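Side-chain contacts in putative phosphomannomutase (Thermus thermophilus, PDB 1TUO), which probably moves a phosphoryl group within a sugar phosphate as a magnesium-dependent enzyme of the phosphohexose mutase family: residues Ala67-Leu72 and Val79-Gly84; Glu37-His42 and Val118-Ala123; Leu91-Arg96 and Arg157-Glu162. One frame throughout, in Å; residues are numbered along the deposited sequence.

Contact 1 (Ala67-Leu72 and Val79-Gly84)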
ATOM      1  N   ALA A  67      -8.303  18.196  14.821  1.00 16.82           N
ATOM      2  CA  ALA A  67      -9.336  17.925  15.819  1.00 17.99           C
ATOM      3  C   ALA A  67      -8.966  16.697  16.648  1.00 17.02           C
ATOM      4  O   ALA A  67      -9.102  16.696  17.874  1.00 17.83           O
ATOM      5  CB  ALA A  67     -10.681  17.707  15.131  1.00 19.06           C
ATOM      6  N   LEU A  68      -8.500  15.652  15.975  1.00 16.08           N
ATOM      7  CA  LEU A  68      -8.107  14.430  16.672  1.00 15.78           C
ATOM      8  C   LEU A  68      -6.904  14.696  17.580  1.00 15.33           C
ATOM      9  O   LEU A  68      -6.856  14.222  18.720  1.00 17.48           O
ATOM     10  CB  LEU A  68      -7.769  13.325  15.659  1.00 16.11           C
ATOM     11  CG  LEU A  68      -7.166  12.031  16.217  1.00 16.43           C
ATOM     12  CD1 LEU A  68      -8.127  11.386  17.207  1.00 17.71           C
ATOM     13  CD2 LEU A  68      -6.852  11.074  15.062  1.00 16.99           C
ATOM     14  N   SER A  69      -5.938  15.457  17.077  1.00 16.09           N
ATOM     15  CA  SER A  69      -4.735  15.769  17.844  1.00 16.76           C
ATOM     16  C   SER A  69      -5.091  16.531  19.114  1.00 18.60           C
ATOM     17  O   SER A  69      -4.626  16.198  20.210  1.00 17.07           O
ATOM     18  CB  SER A  69      -3.762  16.592  16.988  1.00 17.96           C
ATOM     19  OG  SER A  69      -3.330  15.846  15.853  1.00 16.08           O
ATOM     20  N   GLY A  70      -5.928  17.552  18.967  1.00 19.31           N
ATOM     21  CA  GLY A  70      -6.328  18.339  20.117  1.00 21.28           C
ATOM     22  C   GLY A  70      -7.070  17.503  21.144  1.00 21.26           C
ATOM     23  O   GLY A  70      -6.822  17.626  22.345  1.00 21.61           O
ATOM     24  N   HIS A  71      -7.982  16.654  20.680  1.00 20.25           N
ATOM     25  CA  HIS A  71      -8.753  15.810  21.585  1.00 20.21           C
ATOM     26  C   HIS A  71      -7.852  14.866  22.389  1.00 20.61           C
ATOM     27  O   HIS A  71      -7.987  14.751  23.617  1.00 20.65           O
ATOM     28  CB  HIS A  71      -9.793  15.000  20.796  1.00 21.39           C
ATOM     29  CG  HIS A  71     -10.840  14.357  21.655  1.00 22.93           C
ATOM     30  ND1 HIS A  71     -12.190  14.562  21.460  1.00 25.58           N
ATOM     31  CD2 HIS A  71     -10.736  13.513  22.708  1.00 23.63           C
ATOM     32  CE1 HIS A  71     -12.872  13.873  22.358  1.00 26.03           C
ATOM     33  NE2 HIS A  71     -12.013  13.226  23.128  1.00 24.87           N
ATOM     34  N   LEU A  72      -6.931  14.189  21.704  1.00 18.74           N
ATOM     35  CA  LEU A  72      -6.036  13.266  22.389  1.00 19.51           C
ATOM     36  C   LEU A  72      -5.165  14.024  23.388  1.00 20.25           C
ATOM     37  O   LEU A  72      -4.939  13.552  24.500  1.00 19.96           O
ATOM     38  CB  LEU A  72      -5.165  12.516  21.375  1.00 19.34           C
ATOM     39  CG  LEU A  72      -5.930  11.567  20.444  1.00 18.28           C
ATOM     40  CD1 LEU A  72      -4.956  10.933  19.448  1.00 18.23           C
ATOM     41  CD2 LEU A  72      -6.642  10.486  21.270  1.00 17.70           C
ATOM     42  N   VAL A  79       1.005  14.716  22.084  1.00 19.37           N
ATOM     43  CA  VAL A  79       0.698  14.576  20.664  1.00 19.16           C
ATOM     44  C   VAL A  79       1.603  15.358  19.726  1.00 20.56           C
ATOM     45  O   VAL A  79       2.019  16.475  20.029  1.00 20.40           O
ATOM     46  CB  VAL A  79      -0.763  15.015  20.372  1.00 18.98           C
ATOM     47  CG1 VAL A  79      -1.074  14.862  18.887  1.00 20.37           C
ATOM     48  CG2 VAL A  79      -1.738  14.197  21.201  1.00 19.98           C
ATOM     49  N   VAL A  80       1.902  14.745  18.585  1.00 19.30           N
ATOM     50  CA  VAL A  80       2.694  15.373  17.540  1.00 19.65           C
ATOM     51  C   VAL A  80       1.899  15.216  16.251  1.00 18.77           C
ATOM     52  O   VAL A  80       1.575  14.102  15.849  1.00 17.47           O
ATOM     53  CB  VAL A  80       4.067  14.692  17.341  1.00 19.90           C
ATOM     54  CG1 VAL A  80       4.693  15.162  16.030  1.00 23.78           C
ATOM     55  CG2 VAL A  80       4.991  15.029  18.507  1.00 22.80           C
ATOM     56  N   LEU A  81       1.560  16.337  15.626  1.00 18.30           N
ATOM     57  CA  LEU A  81       0.830  16.309  14.367  1.00 18.13           C
ATOM     58  C   LEU A  81       1.871  16.584  13.289  1.00 18.11           C
ATOM     59  O   LEU A  81       2.627  17.545  13.389  1.00 19.01           O
ATOM     60  CB  LEU A  81      -0.244  17.403  14.333  1.00 17.98           C
ATOM     61  CG  LEU A  81      -0.945  17.603  12.980  1.00 18.33           C
ATOM     62  CD1 LEU A  81      -1.783  16.376  12.643  1.00 20.00           C
ATOM     63  CD2 LEU A  81      -1.831  18.855  13.029  1.00 19.94           C
ATOM     64  N   LEU A  82       1.925  15.734  12.271  1.00 17.50           N
ATOM     65  CA  LEU A  82       2.890  15.936  11.207  1.00 17.45           C
ATOM     66  C   LEU A  82       2.433  17.072  10.310  1.00 17.77           C
ATOM     67  O   LEU A  82       1.254  17.176   9.963  1.00 17.94           O
ATOM     68  CB  LEU A  82       3.076  14.652  10.399  1.00 17.06           C
ATOM     69  CG  LEU A  82       3.609  13.481  11.226  1.00 17.16           C
ATOM     70  CD1 LEU A  82       3.793  12.264  10.333  1.00 18.21           C
ATOM     71  CD2 LEU A  82       4.941  13.874  11.866  1.00 18.80           C
ATOM     72  N   LYS A  83       3.386  17.922   9.947  1.00 18.90           N
ATOM     73  CA  LYS A  83       3.134  19.088   9.112  1.00 21.06           C
ATOM     74  C   LYS A  83       2.779  18.790   7.660  1.00 20.97           C
ATOM     75  O   LYS A  83       3.536  18.128   6.939  1.00 20.12           O
ATOM     76  CB  LYS A  83       4.352  20.017   9.142  1.00 22.40           C
ATOM     77  CG  LYS A  83       4.169  21.299   8.336  1.00 27.68           C
ATOM     78  CD  LYS A  83       5.433  22.146   8.346  1.00 31.93           C
ATOM     79  CE  LYS A  83       5.243  23.427   7.546  1.00 35.12           C
ATOM     80  NZ  LYS A  83       4.898  23.147   6.121  1.00 38.27           N
ATOM     81  N   GLY A  84       1.626  19.306   7.241  1.00 19.58           N
ATOM     82  CA  GLY A  84       1.170  19.133   5.877  1.00 21.17           C
ATOM     83  C   GLY A  84       0.749  17.724   5.531  1.00 20.59           C
ATOM     84  O   GLY A  84       0.837  16.826   6.367  1.00 20.58           O
TER
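Ser69 points from the helix toward the strand, its CB against Val79 and its OG against Leu81. Ser69 CB lies 3.7 Å from Val79 CG1, while Ser69 OG comes within 3.6 Å of Leu81 CD1 and also lies near Leu81 CB. The hydroxyl therefore presents a polar atom to a hydrocarbon wall; a chi1 of -63° sets it beside the backbone N, where it hydrogen-bonds the carbonyl of Ala65 in its own helix while still resting against Leu81. Val79 straddles the helix surface with both methyls. CG1 takes the serine CB, and Val79 CG2 fits between Ser69 O, at 3.7 Å, and Leu72 CB, at 3.8 Å. This is the helix-to-second-strand packing of a beta-alpha-beta unit, strand 50-55, helix 61-75 and strand 78-82, in the first alpha/beta/alpha domain of the mutase. The segment axes pass 8.5 Å apart and run nearly antiparallel, at 171°. Val53 of the neighbouring strand touches both Ser69 and Leu81, and Tyr151 packs on the same group. Leu72 gives the strand its CB alone, and the rest of its side chain turns toward Tyr39 of helix 29-45.

Contact 2 (Glu37-His42 and Val118-Ala123)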
ATOM      1  N   GLU A  37     -12.103   9.720  21.550  1.00 20.93           N
ATOM      2  CA  GLU A  37     -12.313   9.348  22.946  1.00 21.97           C
ATOM      3  C   GLU A  37     -11.987   7.873  23.162  1.00 21.53           C
ATOM      4  O   GLU A  37     -11.344   7.506  24.149  1.00 22.95           O
ATOM      5  CB  GLU A  37     -13.767   9.611  23.352  1.00 22.26           C
ATOM      6  CG  GLU A  37     -14.033   9.419  24.840  1.00 25.70           C
ATOM      7  CD  GLU A  37     -13.469  10.544  25.692  1.00 27.08           C
ATOM      8  OE1 GLU A  37     -13.360  10.358  26.922  1.00 27.17           O
ATOM      9  OE2 GLU A  37     -13.149  11.620  25.140  1.00 29.23           O
ATOM     10  N   ALA A  38     -12.440   7.028  22.242  1.00 20.11           N
ATOM     11  CA  ALA A  38     -12.201   5.592  22.331  1.00 19.02           C
ATOM     12  C   ALA A  38     -10.712   5.292  22.281  1.00 19.30           C
ATOM     13  O   ALA A  38     -10.188   4.524  23.084  1.00 18.96           O
ATOM     14  CB  ALA A  38     -12.898   4.878  21.186  1.00 17.52           C
ATOM     15  N   TYR A  39     -10.037   5.901  21.315  1.00 17.79           N
ATOM     16  CA  TYR A  39      -8.610   5.696  21.136  1.00 18.79           C
ATOM     17  C   TYR A  39      -7.797   6.199  22.330  1.00 19.21           C
ATOM     18  O   TYR A  39      -6.869   5.526  22.785  1.00 20.11           O
ATOM     19  CB  TYR A  39      -8.157   6.396  19.849  1.00 18.99           C
ATOM     20  CG  TYR A  39      -6.722   6.132  19.469  1.00 18.36           C
ATOM     21  CD1 TYR A  39      -6.220   4.829  19.415  1.00 21.09           C
ATOM     22  CD2 TYR A  39      -5.874   7.180  19.128  1.00 22.41           C
ATOM     23  CE1 TYR A  39      -4.901   4.577  19.027  1.00 22.93           C
ATOM     24  CE2 TYR A  39      -4.557   6.941  18.738  1.00 22.39           C
ATOM     25  CZ  TYR A  39      -4.078   5.644  18.690  1.00 21.95           C
ATOM     26  OH  TYR A  39      -2.779   5.407  18.292  1.00 24.54           O
ATOM     27  N   GLY A  40      -8.156   7.372  22.837  1.00 19.25           N
ATOM     28  CA  GLY A  40      -7.445   7.928  23.976  1.00 21.29           C
ATOM     29  C   GLY A  40      -7.603   7.066  25.216  1.00 21.74           C
ATOM     30  O   GLY A  40      -6.631   6.816  25.935  1.00 22.62           O
ATOM     31  N   ARG A  41      -8.828   6.614  25.472  1.00 20.71           N
ATOM     32  CA  ARG A  41      -9.093   5.772  26.635  1.00 22.02           C
ATOM     33  C   ARG A  41      -8.275   4.496  26.513  1.00 21.79           C
ATOM     34  O   ARG A  41      -7.700   4.013  27.492  1.00 21.65           O
ATOM     35  CB  ARG A  41     -10.586   5.430  26.728  1.00 26.30           C
ATOM     36  CG  ARG A  41     -11.477   6.640  26.970  1.00 30.58           C
ATOM     37  CD  ARG A  41     -12.912   6.251  27.324  1.00 35.81           C
ATOM     38  NE  ARG A  41     -13.777   7.429  27.413  1.00 40.46           N
ATOM     39  CZ  ARG A  41     -15.013   7.426  27.904  1.00 42.86           C
ATOM     40  NH1 ARG A  41     -15.549   6.303  28.365  1.00 45.73           N
ATOM     41  NH2 ARG A  41     -15.718   8.549  27.936  1.00 45.13           N
ATOM     42  N   HIS A  42      -8.229   3.951  25.303  1.00 19.46           N
ATOM     43  CA  HIS A  42      -7.474   2.737  25.043  1.00 20.46           C
ATOM     44  C   HIS A  42      -5.988   2.926  25.348  1.00 19.33           C
ATOM     45  O   HIS A  42      -5.358   2.081  25.992  1.00 21.44           O
ATOM     46  CB  HIS A  42      -7.634   2.321  23.583  1.00 20.05           C
ATOM     47  CG  HIS A  42      -6.680   1.253  23.154  1.00 21.70           C
ATOM     48  ND1 HIS A  42      -6.752  -0.042  23.621  1.00 21.57           N
ATOM     49  CD2 HIS A  42      -5.649   1.280  22.277  1.00 23.34           C
ATOM     50  CE1 HIS A  42      -5.806  -0.767  23.051  1.00 22.81           C
ATOM     51  NE2 HIS A  42      -5.122   0.013  22.231  1.00 24.10           N
ATOM     52  N   VAL A 118      -9.893   6.704   9.547  1.00 17.75           N
ATOM     53  CA  VAL A 118      -8.782   6.794  10.471  1.00 17.79           C
ATOM     54  C   VAL A 118      -8.137   5.418  10.516  1.00 16.79           C
ATOM     55  O   VAL A 118      -8.810   4.411  10.736  1.00 18.90           O
ATOM     56  CB  VAL A 118      -9.238   7.197  11.888  1.00 18.12           C
ATOM     57  CG1 VAL A 118      -8.014   7.358  12.791  1.00 20.35           C
ATOM     58  CG2 VAL A 118     -10.027   8.507  11.836  1.00 21.10           C
ATOM     59  N   LYS A 119      -6.837   5.376  10.260  1.00 16.97           N
ATOM     60  CA  LYS A 119      -6.092   4.123  10.286  1.00 17.49           C
ATOM     61  C   LYS A 119      -5.059   4.220  11.406  1.00 15.58           C
ATOM     62  O   LYS A 119      -4.204   5.111  11.402  1.00 16.80           O
ATOM     63  CB  LYS A 119      -5.411   3.884   8.942  1.00 19.29           C
ATOM     64  CG  LYS A 119      -6.389   3.535   7.820  1.00 24.32           C
ATOM     65  CD  LYS A 119      -5.657   2.984   6.608  1.00 26.18           C
ATOM     66  CE  LYS A 119      -6.617   2.419   5.582  1.00 29.75           C
ATOM     67  NZ  LYS A 119      -5.884   1.858   4.414  1.00 30.44           N
ATOM     68  N   PHE A 120      -5.142   3.286  12.347  1.00 15.68           N
ATOM     69  CA  PHE A 120      -4.263   3.261  13.514  1.00 15.48           C
ATOM     70  C   PHE A 120      -3.021   2.400  13.323  1.00 15.76           C
ATOM     71  O   PHE A 120      -3.063   1.353  12.675  1.00 15.79           O
ATOM     72  CB  PHE A 120      -5.043   2.756  14.734  1.00 16.98           C
ATOM     73  CG  PHE A 120      -6.191   3.646  15.127  1.00 17.17           C
ATOM     74  CD1 PHE A 120      -5.956   4.898  15.679  1.00 16.81           C
ATOM     75  CD2 PHE A 120      -7.507   3.233  14.930  1.00 18.21           C
ATOM     76  CE1 PHE A 120      -7.012   5.741  16.037  1.00 18.97           C
ATOM     77  CE2 PHE A 120      -8.578   4.077  15.286  1.00 19.42           C
ATOM     78  CZ  PHE A 120      -8.324   5.328  15.840  1.00 18.30           C
ATOM     79  N   LYS A 121      -1.922   2.857  13.913  1.00 16.19           N
ATOM     80  CA  LYS A 121      -0.639   2.166  13.831  1.00 16.99           C
ATOM     81  C   LYS A 121      -0.176   1.893  15.257  1.00 16.08           C
ATOM     82  O   LYS A 121      -0.425   2.706  16.145  1.00 17.93           O
ATOM     83  CB  LYS A 121       0.405   3.063  13.160  1.00 16.62           C
ATOM     84  CG  LYS A 121      -0.055   3.749  11.874  1.00 17.44           C
ATOM     85  CD  LYS A 121      -0.492   2.733  10.830  1.00 17.61           C
ATOM     86  CE  LYS A 121      -0.870   3.419   9.520  1.00 19.11           C
ATOM     87  NZ  LYS A 121      -1.296   2.426   8.505  1.00 19.42           N
ATOM     88  N   ASP A 122       0.495   0.769  15.488  1.00 17.93           N
ATOM     89  CA  ASP A 122       0.986   0.519  16.835  1.00 18.62           C
ATOM     90  C   ASP A 122       2.445   0.958  16.941  1.00 18.43           C
ATOM     91  O   ASP A 122       3.006   1.507  15.992  1.00 18.94           O
ATOM     92  CB  ASP A 122       0.791  -0.955  17.241  1.00 18.84           C
ATOM     93  CG  ASP A 122       1.599  -1.924  16.410  1.00 18.71           C
ATOM     94  OD1 ASP A 122       1.260  -3.130  16.450  1.00 22.35           O
ATOM     95  OD2 ASP A 122       2.572  -1.511  15.739  1.00 20.49           O
ATOM     96  N   ALA A 123       3.055   0.724  18.097  1.00 18.67           N
ATOM     97  CA  ALA A 123       4.433   1.147  18.339  1.00 19.85           C
ATOM     98  C   ALA A 123       5.488   0.653  17.354  1.00 20.42           C
ATOM     99  O   ALA A 123       6.564   1.251  17.251  1.00 21.57           O
ATOM    100  CB  ALA A 123       4.836   0.764  19.749  1.00 20.04           C
TER
HETATM  101  O   HOH W   1      -2.414   2.956  18.041  1.00 27.01           O
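Tyr39 and Phe120 lay their rings against each other where helix 29-45 packs on strand 115-122, a helix-on-sheet contact in the first alpha/beta/alpha domain of the phosphohexose mutase fold. This is the tight part. Phe120 CE1 sits over the centre of the tyrosine ring, 3.5 Å from Tyr39 CG, and Phe120 CD1 comes equally close to Tyr39 CE1, so the CD1-CE1 bond of Phe120 lies across the tyrosine face. The planes are inclined by 33° with centroids 4.3 Å apart, an oblique pair. Tyr39 gets there with CG anti to the backbone N (chi1 -174°), and the two side chains run alongside each other, pointing opposite ways. Val118 CG1 lies over one face of the Phe120 ring, toward its rim, and Ile128 also touches Phe120.

Past the rings, direct contact between the two segments gives way to a water. Tyr39 OH and Lys121 O are 4.2 Å apart, too far to bond directly, and the water bridges them. The Lys121 side chain leaves the backbone away from the helix, and its NZ forms a salt bridge with Glu345. At the edge of the tyrosine ring, in its plane, the water O lies 2.5 Å from Tyr39 OH, a short hydrogen bond, and it donates to Lys121 O at 2.8 Å.

Contact 3 (Leu91-Arg96 and Arg157-Glu162)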
ATOM      1  N   LEU A  91       4.063   8.598   8.290  1.00 16.91           N
ATOM      2  CA  LEU A  91       3.416   8.606   9.595  1.00 17.20           C
ATOM      3  C   LEU A  91       3.850   7.368  10.379  1.00 16.65           C
ATOM      4  O   LEU A  91       4.206   7.457  11.556  1.00 16.26           O
ATOM      5  CB  LEU A  91       1.890   8.651   9.429  1.00 18.60           C
ATOM      6  CG  LEU A  91       0.975   8.670  10.666  1.00 19.22           C
ATOM      7  CD1 LEU A  91       0.801   7.258  11.201  1.00 17.50           C
ATOM      8  CD2 LEU A  91       1.535   9.605  11.729  1.00 17.74           C
ATOM      9  N   SER A  92       3.852   6.212   9.726  1.00 16.65           N
ATOM     10  CA  SER A  92       4.258   4.983  10.405  1.00 19.37           C
ATOM     11  C   SER A  92       5.719   5.079  10.839  1.00 18.83           C
ATOM     12  O   SER A  92       6.090   4.636  11.927  1.00 18.44           O
ATOM     13  CB  SER A  92       4.044   3.772   9.496  1.00 19.60           C
ATOM     14  OG  SER A  92       2.657   3.562   9.260  1.00 21.32           O
ATOM     15  N   PHE A  93       6.548   5.676   9.995  1.00 18.99           N
ATOM     16  CA  PHE A  93       7.954   5.841  10.337  1.00 19.40           C
ATOM     17  C   PHE A  93       8.083   6.752  11.558  1.00 18.36           C
ATOM     18  O   PHE A  93       8.854   6.473  12.479  1.00 18.41           O
ATOM     19  CB  PHE A  93       8.717   6.473   9.172  1.00 20.53           C
ATOM     20  CG  PHE A  93      10.002   7.138   9.590  1.00 19.91           C
ATOM     21  CD1 PHE A  93      11.126   6.378   9.906  1.00 20.68           C
ATOM     22  CD2 PHE A  93      10.065   8.520   9.719  1.00 22.41           C
ATOM     23  CE1 PHE A  93      12.301   6.999  10.350  1.00 21.82           C
ATOM     24  CE2 PHE A  93      11.228   9.147  10.161  1.00 22.90           C
ATOM     25  CZ  PHE A  93      12.349   8.379  10.476  1.00 23.81           C
ATOM     26  N   ALA A  94       7.326   7.847  11.554  1.00 17.02           N
ATOM     27  CA  ALA A  94       7.367   8.812  12.646  1.00 18.25           C
ATOM     28  C   ALA A  94       7.020   8.159  13.978  1.00 18.06           C
ATOM     29  O   ALA A  94       7.622   8.457  15.009  1.00 17.80           O
ATOM     30  CB  ALA A  94       6.414   9.962  12.356  1.00 16.89           C
ATOM     31  N   VAL A  95       6.043   7.263  13.960  1.00 17.35           N
ATOM     32  CA  VAL A  95       5.651   6.582  15.185  1.00 18.88           C
ATOM     33  C   VAL A  95       6.834   5.834  15.795  1.00 19.68           C
ATOM     34  O   VAL A  95       7.092   5.931  16.992  1.00 20.14           O
ATOM     35  CB  VAL A  95       4.513   5.579  14.919  1.00 18.33           C
ATOM     36  CG1 VAL A  95       4.322   4.672  16.127  1.00 18.12           C
ATOM     37  CG2 VAL A  95       3.221   6.339  14.623  1.00 17.12           C
ATOM     38  N   ARG A  96       7.554   5.090  14.965  1.00 21.78           N
ATOM     39  CA  ARG A  96       8.685   4.311  15.450  1.00 24.44           C
ATOM     40  C   ARG A  96       9.874   5.214  15.785  1.00 24.19           C
ATOM     41  O   ARG A  96      10.530   5.044  16.821  1.00 24.71           O
ATOM     42  CB  ARG A  96       9.081   3.277  14.393  1.00 27.41           C
ATOM     43  CG  ARG A  96      10.226   2.361  14.787  1.00 35.58           C
ATOM     44  CD  ARG A  96      10.611   1.463  13.621  1.00 39.44           C
ATOM     45  NE  ARG A  96      11.891   0.792  13.827  1.00 45.00           N
ATOM     46  CZ  ARG A  96      11.794  -0.299  13.045  1.00 46.62           C
ATOM     47  NH1 ARG A  96      10.882  -0.682  12.168  1.00 47.50           N
ATOM     48  NH2 ARG A  96      13.013  -0.843  13.028  1.00 49.27           N
ATOM     49  N   ARG A 157      10.155  14.921   7.429  1.00 24.61           N
ATOM     50  CA  ARG A 157      10.521  14.507   6.089  1.00 26.59           C
ATOM     51  C   ARG A 157      12.001  14.140   5.984  1.00 26.26           C
ATOM     52  O   ARG A 157      12.349  13.074   5.478  1.00 24.28           O
ATOM     53  CB  ARG A 157      10.183  15.619   5.099  1.00 29.33           C
ATOM     54  CG  ARG A 157      10.412  15.237   3.661  1.00 34.95           C
ATOM     55  CD  ARG A 157       9.954  16.324   2.714  1.00 38.30           C
ATOM     56  NE  ARG A 157       8.528  16.594   2.852  1.00 40.90           N
ATOM     57  CZ  ARG A 157       7.769  17.068   1.872  1.00 41.48           C
ATOM     58  NH1 ARG A 157       8.308  17.320   0.686  1.00 42.63           N
ATOM     59  NH2 ARG A 157       6.476  17.291   2.072  1.00 41.46           N
ATOM     60  N   GLU A 158      12.871  15.021   6.472  1.00 26.74           N
ATOM     61  CA  GLU A 158      14.306  14.771   6.409  1.00 27.17           C
ATOM     62  C   GLU A 158      14.695  13.470   7.096  1.00 25.69           C
ATOM     63  O   GLU A 158      15.483  12.693   6.560  1.00 26.17           O
ATOM     64  CB  GLU A 158      15.076  15.931   7.043  1.00 30.24           C
ATOM     65  CG  GLU A 158      15.051  17.223   6.239  1.00 35.21           C
ATOM     66  CD  GLU A 158      15.817  17.123   4.933  1.00 37.84           C
ATOM     67  OE1 GLU A 158      15.276  16.556   3.960  1.00 39.70           O
ATOM     68  OE2 GLU A 158      16.968  17.611   4.883  1.00 41.41           O
ATOM     69  N   ALA A 159      14.144  13.231   8.283  1.00 24.77           N
ATOM     70  CA  ALA A 159      14.459  12.011   9.019  1.00 23.25           C
ATOM     71  C   ALA A 159      13.968  10.785   8.252  1.00 21.52           C
ATOM     72  O   ALA A 159      14.617   9.739   8.263  1.00 21.59           O
ATOM     73  CB  ALA A 159      13.827  12.054  10.408  1.00 24.47           C
ATOM     74  N   TYR A 160      12.817  10.919   7.599  1.00 21.25           N
ATOM     75  CA  TYR A 160      12.255   9.825   6.812  1.00 20.55           C
ATOM     76  C   TYR A 160      13.199   9.513   5.650  1.00 21.47           C
ATOM     77  O   TYR A 160      13.443   8.349   5.334  1.00 22.13           O
ATOM     78  CB  TYR A 160      10.872  10.217   6.285  1.00 21.66           C
ATOM     79  CG  TYR A 160      10.228   9.191   5.369  1.00 20.48           C
ATOM     80  CD1 TYR A 160       9.969   7.885   5.809  1.00 21.02           C
ATOM     81  CD2 TYR A 160       9.876   9.527   4.063  1.00 20.56           C
ATOM     82  CE1 TYR A 160       9.374   6.938   4.955  1.00 20.08           C
ATOM     83  CE2 TYR A 160       9.284   8.595   3.210  1.00 22.21           C
ATOM     84  CZ  TYR A 160       9.039   7.305   3.659  1.00 21.42           C
ATOM     85  OH  TYR A 160       8.472   6.388   2.794  1.00 22.83           O
ATOM     86  N   PHE A 161      13.731  10.554   5.021  1.00 21.83           N
ATOM     87  CA  PHE A 161      14.653  10.360   3.909  1.00 23.56           C
ATOM     88  C   PHE A 161      15.915   9.651   4.395  1.00 24.27           C
ATOM     89  O   PHE A 161      16.444   8.768   3.717  1.00 22.85           O
ATOM     90  CB  PHE A 161      15.022  11.702   3.265  1.00 23.41           C
ATOM     91  CG  PHE A 161      13.883  12.367   2.531  1.00 25.51           C
ATOM     92  CD1 PHE A 161      12.911  11.609   1.880  1.00 25.92           C
ATOM     93  CD2 PHE A 161      13.805  13.753   2.463  1.00 25.17           C
ATOM     94  CE1 PHE A 161      11.879  12.225   1.174  1.00 27.58           C
ATOM     95  CE2 PHE A 161      12.778  14.380   1.758  1.00 28.88           C
ATOM     96  CZ  PHE A 161      11.813  13.613   1.112  1.00 26.40           C
ATOM     97  N   GLU A 162      16.397  10.037   5.573  1.00 24.44           N
ATOM     98  CA  GLU A 162      17.586   9.405   6.133  1.00 26.33           C
ATOM     99  C   GLU A 162      17.337   7.927   6.396  1.00 25.67           C
ATOM    100  O   GLU A 162      18.226   7.098   6.218  1.00 26.53           O
ATOM    101  CB  GLU A 162      18.000  10.100   7.433  1.00 28.36           C
ATOM    102  CG  GLU A 162      18.798  11.366   7.209  1.00 32.38           C
ATOM    103  CD  GLU A 162      20.127  11.087   6.527  1.00 34.09           C
ATOM    104  OE1 GLU A 162      20.356  11.619   5.422  1.00 36.07           O
ATOM    105  OE2 GLU A 162      20.941  10.331   7.097  1.00 37.48           O
TER
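The Phe93 ring has the backbone of Tyr160 over one face, and the Tyr160 ring in turn meets Phe93 CG at its edge, near its own plane. The two segments belong to helix 88-97 of the first alpha/beta/alpha domain and to helix 157-165, which probably opens the second, so this helix-helix contact is consistent with a junction of those two domains of the mutase. Tyr160 CA stands 4.0 Å from the centroid of the Phe93 ring and 27° off its normal, which makes a CH-pi contact over the face. The two rings themselves are an oblique pair, with centroids 5.8 Å apart and planes inclined by 56°.

Phe93 does most of the reaching. With CG anti to the backbone N (chi1 159°) its ring extends from helix 88-97 onto the backbone of the other helix, where Phe93 CE2 comes within 3.5 Å of Tyr160 N. Phe93 CE2 also lies 3.9 Å from Ala159 CB. His97, one turn further along, stacks on Phe93 and also touches Ala159.

Tyr160 meets Phe93 through CB and one ring edge, while its OH is hydrogen-bonded to Asp347 OD1 and its side chain also packs on Pro89 and Leu90. Tyr160 CD1 is 3.9 Å from Phe93 CG and just as near to Phe93 CB. At the far end of the phenylalanine ring, Phe93 CZ lies 3.4 Å from Ala159 O.

How the contacts relate
All three contacts are buried, though contact 3 includes the partly exposed Ala159, whereas the touching residues of contacts 1 and 2 are all buried. Contacts 1 and 2 each press a helix onto the same mixed sheet of the first domain, contact 1 between elements close in sequence and contact 2 between distant ones. Their helices also meet each other, through Leu72 CD2 against Gly40 and a probable hydrogen bond between His71 NE2 and Glu37 OE2. Contact 3 joins two helices and reaches toward the second domain; Leu82 packs on Leu91 and Ala94, and Lys121 on Leu91, tying it to the other two. The chemistry shifts accordingly: aliphatic groups around a serine in contact 1, paired rings with a water in contact 2, an aromatic ring over helix backbone in contact 3.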